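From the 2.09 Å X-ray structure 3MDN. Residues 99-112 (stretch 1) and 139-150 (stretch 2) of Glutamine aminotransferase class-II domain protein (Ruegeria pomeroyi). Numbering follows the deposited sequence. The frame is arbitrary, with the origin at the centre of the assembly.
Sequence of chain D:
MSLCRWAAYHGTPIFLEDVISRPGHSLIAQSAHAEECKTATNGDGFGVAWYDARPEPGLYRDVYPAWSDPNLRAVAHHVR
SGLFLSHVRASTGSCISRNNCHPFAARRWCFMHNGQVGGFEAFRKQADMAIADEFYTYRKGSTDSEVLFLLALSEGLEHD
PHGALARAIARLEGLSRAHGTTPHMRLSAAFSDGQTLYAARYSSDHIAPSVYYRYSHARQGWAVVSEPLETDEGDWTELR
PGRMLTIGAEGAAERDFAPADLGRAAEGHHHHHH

Stretch 1 99-112: NNCHPFAARRWCFM
Stretch 2, residues 139-150: RKGSTDSEVLFL

Stretch 1 runs through a loop to Pro103 and on into a tight hairpin; stretch 2 is an irregular lead-in followed by a helix that begins at Asp144. The peptide before Pro103 is cis. Strand 104-106 turns through a type II' bend, Ala106 to Trp109, with Arg107 at phi/psi 56/-129°, and returns as strand 109-112. The strands pair through Phe104 N to Phe111 O (2.9 Å) and Ala106 N to Trp109 O (3.0 Å). The helix axis runs at 29° to the first strand, 9.5 Å away at closest approach, and at 142° to the second, 8.8 Å away. Phe104 CA lies 6.8 Å from Glu146 CA, and Phe111 CA 6.6 Å from Phe149 CA.

Alternation along the strands turns Phe104, Ala106, Trp109 and Phe111 toward the helix at their CA-to-CB bonds, and Ala105, Cys110 and Met112 (selenomethionine) away. The main bump from the helix is Phe149 (chi1 t, chi2 45°), whose flat ring fits the hollow among Phe104, Ala106, Trp109 and Phe111. Its CD2 meets Phe104 CB at 3.7 Å, and its CE2 meets Ala106 CB at 4.1 Å, where the small methyl leaves space for the ring. Trp109 CB touches Phe149 CZ at 4.1 Å, while the indole leads away from the helix.

Phe111 (chi1 t, chi2 -85°) and Phe149 interlock. Their planes are 16° apart and their centroids 5.2 Å, so the rings are slid past each other and barely overlap. Instead, each CB sits over the other's ring face: Phe111 CB is 3.7 Å from the Phe149 ring centroid, and Phe149 CB is 3.9 Å from that of Phe111. Phe111 CZ also reaches Leu148 CD1 at 3.9 Å, at the ring edge.

Phe104 (chi1 m, chi2 -80°) packs beside the first turn of the helix. Glu146 CB lies over one face, 3.8 Å from the Phe104 ring centroid, so the extended glutamate (chi1 and chi2 both t) offers methylene to the aromatic ring. Its carboxylate accepts from the lead-in: Glu146 OE1 takes Gly141 N at 2.9 Å and forms a salt bridge with Arg139 NH1, also 2.9 Å. Thr143 caps the helix, its OG1 accepting from Glu146 N at 3.1 Å, while Thr143 CG2 rests 3.4 Å from Asn100 CG.

Gly141 suits its tight place: an ideal CB would lie 2.3 Å from Asn100 ND2 and 2.5 Å from Asn99 O, both clashes. Farther along the loop, His102 (chi1 m) brings NE2 to 2.8 Å from Ser145 OG, near the imidazole plane.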

# COMPACT_ATOMS: atom_id res chain seq x y z
N ASN D 99 13.67 -1.94 3.84
CA ASN D 99 12.86 -0.75 4.10
C ASN D 99 13.67 0.43 4.72
O ASN D 99 14.68 0.22 5.40
CB ASN D 99 11.62 -1.12 4.94
CG ASN D 99 10.57 -0.02 4.97
OD1 ASN D 99 10.70 0.96 5.71
ND2 ASN D 99 9.51 -0.19 4.17
N ASN D 100 13.20 1.65 4.44
CA ASN D 100 13.87 2.91 4.78
C ASN D 100 13.10 3.76 5.84
O ASN D 100 13.38 4.97 6.02
CB ASN D 100 14.14 3.73 3.50
CG ASN D 100 15.25 3.12 2.58
OD1 ASN D 100 15.62 3.73 1.57
ND2 ASN D 100 15.76 1.94 2.93
N CYS D 101 12.13 3.14 6.52
CA CYS D 101 11.35 3.82 7.57
C CYS D 101 11.84 3.45 8.98
O CYS D 101 12.23 2.31 9.21
CB CYS D 101 9.85 3.49 7.45
SG CYS D 101 9.03 4.20 5.99
N HIS D 102 11.82 4.39 9.91
CA HIS D 102 12.18 4.06 11.29
C HIS D 102 10.88 3.68 11.98
O HIS D 102 9.80 3.85 11.42
CB HIS D 102 12.80 5.23 12.00
CG HIS D 102 13.96 5.86 11.29
ND1 HIS D 102 13.95 6.18 9.94
CD2 HIS D 102 15.15 6.28 11.76
CE1 HIS D 102 15.09 6.76 9.61
NE2 HIS D 102 15.83 6.85 10.70
N PRO D 103 10.96 3.07 13.16
CA PRO D 103 12.13 2.54 13.81
C PRO D 103 12.67 1.32 13.08
O PRO D 103 12.02 0.80 12.17
CB PRO D 103 11.62 2.13 15.20
CG PRO D 103 10.30 2.82 15.34
CD PRO D 103 9.75 2.84 13.97
N PHE D 104 13.90 0.94 13.44
CA PHE D 104 14.55 -0.30 13.09
C PHE D 104 14.59 -1.19 14.34
O PHE D 104 14.49 -0.71 15.46
CB PHE D 104 15.97 -0.01 12.57
CG PHE D 104 15.99 0.90 11.35
CD1 PHE D 104 15.73 0.37 10.07
CD2 PHE D 104 16.22 2.27 11.47
CE1 PHE D 104 15.74 1.20 8.95
CE2 PHE D 104 16.23 3.10 10.36
CZ PHE D 104 15.99 2.55 9.09
N ALA D 105 14.65 -2.50 14.16
CA ALA D 105 14.64 -3.40 15.31
C ALA D 105 15.48 -4.59 14.97
O ALA D 105 15.48 -5.05 13.83
CB ALA D 105 13.19 -3.85 15.62
N ALA D 106 16.19 -5.10 15.96
CA ALA D 106 16.92 -6.35 15.79
C ALA D 106 17.09 -6.91 17.20
O ALA D 106 17.50 -6.18 18.10
CB ALA D 106 18.27 -6.10 15.12
N ARG D 107 16.73 -8.18 17.38
CA ARG D 107 16.72 -8.81 18.70
C ARG D 107 15.83 -8.03 19.69
O ARG D 107 14.70 -7.73 19.37
CB ARG D 107 18.15 -8.92 19.22
CG ARG D 107 18.99 -9.81 18.32
CD ARG D 107 20.43 -9.80 18.74
NE ARG D 107 21.19 -10.60 17.78
CZ ARG D 107 22.48 -10.87 17.88
NH1 ARG D 107 23.17 -10.40 18.93
NH2 ARG D 107 23.08 -11.60 16.95
N ARG D 108 16.35 -7.70 20.88
CA ARG D 108 15.56 -6.95 21.88
C ARG D 108 15.49 -5.42 21.65
O ARG D 108 14.71 -4.71 22.34
CB ARG D 108 16.08 -7.18 23.32
CG ARG D 108 16.02 -8.63 23.88
CD ARG D 108 16.66 -8.70 25.30
NE ARG D 108 16.23 -7.56 26.12
CZ ARG D 108 16.71 -7.22 27.33
NH1 ARG D 108 17.67 -7.95 27.91
NH2 ARG D 108 16.23 -6.15 27.96
N TRP D 109 16.30 -4.91 20.72
CA TRP D 109 16.56 -3.47 20.59
C TRP D 109 15.79 -2.82 19.43
O TRP D 109 15.53 -3.48 18.42
CB TRP D 109 18.05 -3.22 20.36
CG TRP D 109 18.87 -3.50 21.56
CD1 TRP D 109 19.32 -4.71 22.00
CD2 TRP D 109 19.33 -2.53 22.52
NE1 TRP D 109 20.06 -4.55 23.17
CE2 TRP D 109 20.07 -3.22 23.51
CE3 TRP D 109 19.16 -1.15 22.64
CZ2 TRP D 109 20.66 -2.58 24.59
CZ3 TRP D 109 19.74 -0.50 23.72
CH2 TRP D 109 20.49 -1.22 24.69
N CYS D 110 15.42 -1.56 19.61
CA CYS D 110 14.85 -0.79 18.50
C CYS D 110 15.45 0.57 18.54
O CYS D 110 16.05 0.95 19.54
CB CYS D 110 13.32 -0.72 18.57
SG CYS D 110 12.65 -0.04 20.09
N PHE D 111 15.29 1.33 17.46
CA PHE D 111 16.14 2.50 17.25
C PHE D 111 15.52 3.39 16.18
O PHE D 111 15.00 2.90 15.20
CB PHE D 111 17.51 1.97 16.80
CG PHE D 111 18.54 3.04 16.55
CD1 PHE D 111 18.60 3.69 15.32
CD2 PHE D 111 19.47 3.36 17.53
CE1 PHE D 111 19.56 4.65 15.09
CE2 PHE D 111 20.44 4.32 17.30
CZ PHE D 111 20.48 4.98 16.08
N MSE D 112 15.56 4.68 16.40
CA MSE D 112 15.19 5.66 15.37
C MSE D 112 16.06 6.92 15.47
O MSE D 112 16.61 7.22 16.53
CB MSE D 112 13.70 6.00 15.45
CG MSE D 112 13.23 6.56 16.75
SE MSE D 112 11.31 6.89 16.64
CE MSE D 112 11.15 7.52 18.51
N ARG D 139 20.62 -5.85 7.73
CA ARG D 139 20.74 -4.70 6.84
C ARG D 139 19.76 -4.92 5.68
O ARG D 139 20.04 -5.71 4.80
CB ARG D 139 22.19 -4.50 6.38
CG ARG D 139 22.46 -3.42 5.29
CD ARG D 139 21.90 -2.06 5.65
NE ARG D 139 22.53 -0.99 4.89
CZ ARG D 139 22.12 0.27 4.86
NH1 ARG D 139 21.02 0.64 5.53
NH2 ARG D 139 22.80 1.16 4.14
N LYS D 140 18.61 -4.25 5.73
CA LYS D 140 17.51 -4.52 4.76
C LYS D 140 17.30 -3.40 3.75
O LYS D 140 16.77 -3.63 2.69
CB LYS D 140 16.19 -4.80 5.49
CG LYS D 140 16.24 -6.02 6.41
CD LYS D 140 16.65 -7.24 5.59
CE LYS D 140 16.40 -8.52 6.36
NZ LYS D 140 16.94 -9.69 5.61
N GLY D 141 17.69 -2.18 4.08
CA GLY D 141 17.51 -1.07 3.14
C GLY D 141 18.82 -0.36 2.90
O GLY D 141 19.91 -0.96 3.00
N SER D 142 18.74 0.92 2.58
CA SER D 142 19.93 1.63 2.19
C SER D 142 20.14 2.94 2.95
O SER D 142 20.95 3.75 2.54
CB SER D 142 19.95 1.86 0.67
OG SER D 142 19.02 2.87 0.30
N THR D 143 19.45 3.14 4.07
CA THR D 143 19.64 4.39 4.81
C THR D 143 20.89 4.44 5.72
O THR D 143 21.42 3.40 6.17
CB THR D 143 18.42 4.78 5.70
OG1 THR D 143 18.32 3.90 6.84
CG2 THR D 143 17.13 4.81 4.89
N ASP D 144 21.30 5.67 6.03
CA ASP D 144 22.35 5.93 7.02
C ASP D 144 21.89 5.63 8.42
O ASP D 144 22.66 5.16 9.23
CB ASP D 144 22.89 7.34 6.92
CG ASP D 144 21.78 8.42 6.94
OD1 ASP D 144 20.63 8.15 7.35
OD2 ASP D 144 22.08 9.57 6.55
N SER D 145 20.62 5.89 8.70
CA SER D 145 20.05 5.58 10.01
C SER D 145 20.22 4.11 10.36
O SER D 145 20.55 3.78 11.48
CB SER D 145 18.57 5.93 10.03
OG SER D 145 18.40 7.31 9.76
N GLU D 146 19.96 3.24 9.38
CA GLU D 146 19.99 1.80 9.61
C GLU D 146 21.42 1.33 9.83
O GLU D 146 21.69 0.54 10.71
CB GLU D 146 19.31 1.04 8.48
CG GLU D 146 19.16 -0.46 8.76
CD GLU D 146 18.52 -1.24 7.66
OE1 GLU D 146 18.75 -0.92 6.45
OE2 GLU D 146 17.83 -2.24 8.00
N VAL D 147 22.35 1.88 9.05
CA VAL D 147 23.77 1.69 9.34
C VAL D 147 24.16 2.09 10.77
O VAL D 147 24.78 1.30 11.48
CB VAL D 147 24.67 2.46 8.34
CG1 VAL D 147 26.15 2.07 8.57
CG2 VAL D 147 24.29 2.09 6.95
N LEU D 148 23.80 3.30 11.19
CA LEU D 148 24.17 3.76 12.51
C LEU D 148 23.73 2.71 13.56
O LEU D 148 24.47 2.39 14.51
CB LEU D 148 23.52 5.11 12.79
CG LEU D 148 24.23 6.29 13.48
CD1 LEU D 148 23.21 7.08 14.26
CD2 LEU D 148 25.41 5.89 14.38
N PHE D 149 22.52 2.21 13.42
CA PHE D 149 21.97 1.24 14.38
C PHE D 149 22.77 -0.06 14.36
O PHE D 149 23.16 -0.57 15.38
CB PHE D 149 20.51 0.95 14.05
CG PHE D 149 19.87 -0.13 14.91
CD1 PHE D 149 20.05 -0.18 16.28
CD2 PHE D 149 19.01 -1.06 14.32
CE1 PHE D 149 19.39 -1.16 17.06
CE2 PHE D 149 18.37 -2.05 15.08
CZ PHE D 149 18.56 -2.09 16.44
N LEU D 150 23.00 -0.59 13.17
CA LEU D 150 23.70 -1.89 13.07
C LEU D 150 25.18 -1.78 13.44
O LEU D 150 25.75 -2.72 14.02
CB LEU D 150 23.52 -2.49 11.69
CG LEU D 150 22.04 -2.70 11.37
CD1 LEU D 150 21.91 -3.26 9.99
CD2 LEU D 150 21.35 -3.63 12.40